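Local coordinates for protein replicative DNA helicase (Nostoc punctiforme, PDB 4O1R) that carries an intein, an intervening domain that probably excises itself from the helicase precursor and joins its flanking segments by protein splicing, at residues L18-I22 against K23-G27. Sequence-based numbering, arbitrary orientation. Where two conformers were deposited one is given.
Sequences LQVPI and KELVG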
ATOM      1  N   LEU A  18     -12.025  10.932   1.178  1.00 16.92           N
ATOM      2  CA  LEU A  18     -10.949  11.829   0.809  1.00 16.88           C
ATOM      3  C   LEU A  18      -9.634  11.061   0.715  1.00 16.79           C
ATOM      4  O   LEU A  18      -9.291  10.298   1.618  1.00 16.67           O
ATOM      5  CB  LEU A  18     -10.832  12.949   1.848  1.00 18.52           C
ATOM      6  CG  LEU A  18      -9.886  14.107   1.541  1.00 19.31           C
ATOM      7  CD1 LEU A  18     -10.382  14.920   0.349  1.00 22.08           C
ATOM      8  CD2 LEU A  18      -9.759  14.978   2.780  1.00 21.60           C
ATOM      9  N   GLN A  19      -8.915  11.266  -0.388  1.00 16.58           N
ATOM     10  CA  GLN A  19      -7.595  10.666  -0.592  1.00 17.08           C
ATOM     11  C   GLN A  19      -6.563  11.627  -0.029  1.00 16.54           C
ATOM     12  O   GLN A  19      -6.512  12.796  -0.436  1.00 18.54           O
ATOM     13  CB  GLN A  19      -7.353  10.428  -2.081  1.00 18.19           C
ATOM     14  CG  GLN A  19      -8.377   9.466  -2.674  1.00 21.96           C
ATOM     15  CD  GLN A  19      -8.246   9.300  -4.171  1.00 27.26           C
ATOM     16  OE1 GLN A  19      -7.293   8.699  -4.657  1.00 29.65           O
ATOM     17  NE2 GLN A  19      -9.218   9.821  -4.911  1.00 29.72           N
ATOM     18  N   VAL A  20      -5.783  11.155   0.942  1.00 15.07           N
ATOM     19  CA  VAL A  20      -4.865  12.006   1.698  1.00 14.65           C
ATOM     20  C   VAL A  20      -3.435  11.454   1.605  1.00 14.31           C
ATOM     21  O   VAL A  20      -3.235  10.247   1.751  1.00 14.39           O
ATOM     22  CB  VAL A  20      -5.220  11.920   3.216  0.50 14.55           C
ATOM     23  CG1 VAL A  20      -4.258  12.758   4.082  0.50 13.70           C
ATOM     24  CG2 VAL A  20      -6.680  12.290   3.469  0.50 14.77           C
ATOM     25  N   PRO A  21      -2.440  12.331   1.368  1.00 13.71           N
ATOM     26  CA  PRO A  21      -1.049  11.860   1.407  1.00 14.01           C
ATOM     27  C   PRO A  21      -0.704  11.335   2.798  1.00 13.42           C
ATOM     28  O   PRO A  21      -1.005  11.962   3.827  1.00 13.85           O
ATOM     29  CB  PRO A  21      -0.230  13.110   1.073  1.00 14.77           C
ATOM     30  CG  PRO A  21      -1.183  14.087   0.503  1.00 16.03           C
ATOM     31  CD  PRO A  21      -2.549  13.756   1.008  1.00 14.98           C
ATOM     32  N   ILE A  22      -0.047  10.184   2.840  1.00 13.45           N
ATOM     33  CA  ILE A  22       0.256   9.546   4.102  1.00 13.09           C
ATOM     34  C   ILE A  22       1.085  10.463   5.032  1.00 13.14           C
ATOM     35  O   ILE A  22       0.910  10.438   6.259  1.00 13.50           O
ATOM     36  CB  ILE A  22       0.945   8.175   3.843  1.00 13.12           C
ATOM     37  CG1 ILE A  22       1.101   7.382   5.135  1.00 14.78           C
ATOM     38  CG2 ILE A  22       2.270   8.343   3.100  1.00 14.06           C
ATOM     39  CD1 ILE A  22       1.573   5.949   4.918  1.00 15.68           C
ATOM     40  N   LYS A  23       1.945  11.301   4.451  1.00 12.87           N
ATOM     41  CA  LYS A  23       2.754  12.211   5.277  1.00 13.78           C
ATOM     42  C   LYS A  23       1.861  13.115   6.146  1.00 14.00           C
ATOM     43  O   LYS A  23       2.243  13.484   7.256  1.00 15.26           O
ATOM     44  CB  LYS A  23       3.724  13.041   4.432  1.00 14.35           C
ATOM     45  CG  LYS A  23       4.502  14.042   5.255  0.53 16.21           C
ATOM     46  CD  LYS A  23       5.350  14.973   4.436  0.53 18.44           C
ATOM     47  CE  LYS A  23       6.120  15.894   5.373  0.53 17.93           C
ATOM     48  NZ  LYS A  23       7.096  16.740   4.636  0.53 21.80           N
ATOM     49  N   GLU A  24       0.670  13.446   5.654  1.00 14.29           N
ATOM     50  CA  GLU A  24      -0.231  14.354   6.377  1.00 15.24           C
ATOM     51  C   GLU A  24      -0.939  13.684   7.554  1.00 14.76           C
ATOM     52  O   GLU A  24      -1.546  14.364   8.392  1.00 15.98           O
ATOM     53  CB  GLU A  24      -1.235  14.991   5.411  1.00 16.09           C
ATOM     54  CG  GLU A  24      -0.555  15.908   4.386  1.00 20.20           C
ATOM     55  CD  GLU A  24      -1.508  16.534   3.381  1.00 27.68           C
ATOM     56  OE1 GLU A  24      -2.733  16.424   3.564  1.00 31.50           O
ATOM     57  OE2 GLU A  24      -1.020  17.133   2.397  1.00 32.40           O
ATOM     58  N   LEU A  25      -0.843  12.359   7.642  1.00 14.68           N
ATOM     59  CA  LEU A  25      -1.519  11.623   8.710  1.00 14.69           C
ATOM     60  C   LEU A  25      -0.641  11.368   9.927  1.00 14.70           C
ATOM     61  O   LEU A  25      -1.116  10.830  10.924  1.00 14.48           O
ATOM     62  CB  LEU A  25      -2.067  10.295   8.183  1.00 15.54           C
ATOM     63  CG  LEU A  25      -3.190  10.480   7.161  1.00 17.45           C
ATOM     64  CD1 LEU A  25      -3.437   9.161   6.463  1.00 19.10           C
ATOM     65  CD2 LEU A  25      -4.455  11.011   7.829  1.00 18.58           C
ATOM     66  N   VAL A  26       0.636  11.741   9.846  1.00 14.84           N
ATOM     67  CA  VAL A  26       1.565  11.484  10.959  1.00 16.06           C
ATOM     68  C   VAL A  26       0.999  12.042  12.264  1.00 16.67           C
ATOM     69  O   VAL A  26       0.577  13.197  12.320  1.00 17.18           O
ATOM     70  CB  VAL A  26       3.008  11.998  10.676  1.00 16.32           C
ATOM     71  CG1 VAL A  26       3.859  11.963  11.934  0.50 15.88           C
ATOM     72  CG2 VAL A  26       3.649  11.172   9.580  0.50 16.62           C
ATOM     73  N   GLY A  27       0.958  11.193  13.288  1.00 17.48           N
ATOM     74  CA  GLY A  27       0.486  11.606  14.599  1.00 18.57           C
ATOM     75  C   GLY A  27      -1.004  11.417  14.820  1.00 19.13           C
ATOM     76  O   GLY A  27      -1.479  11.558  15.951  1.00 20.79           O
TER
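Pro21 and Glu24 meet where a short strand of the intein's all-beta Hint fold, residues 19-21, passes into a single helix-like turn, an example of a strand end at which the chain turns with two successive i to i+3 backbone bonds, Pro21-Glu24 and Ile22-Leu25. In the first, Glu24 N donates to Pro21 O at 2.9 Å; in the second, Leu25 N donates to Ile22 O, with an N-H...O angle of 157°. Both donors stand well above the plane of the carbonyl they reach, and not on a lone pair.

Apolar contact comes from Val20, whose CG1, in the conformer described, points away from its backbone N (chi1 178°). This Val20 CG1 lies 4.0 Å from both Glu24 CB and Leu25 CG, the branch point of the leucine. The buried Ile22 side chain turns instead to Phe123 and Leu125 of strand 106-126, so the turn is packed against the long sheet, while Val20 pairs through its backbone with Val11 of strand 10-12.

The remaining side-chain contact joins Glu24 to the proline. Glu24 has CG turned away from its own carbonyl carbon (chi1 -65°), and its chain then runs extended, which brings the carboxylate back over the CG-CD side of the Pro21 ring. An alanine in place of Pro21 would remove CG and CD, and the Glu24 carboxylate would probably lose this surface and become freer to turn. At this contact Glu24 OE2 is 3.6 Å from Pro21 CG and Glu24 OE1 3.7 Å from Pro21 CD.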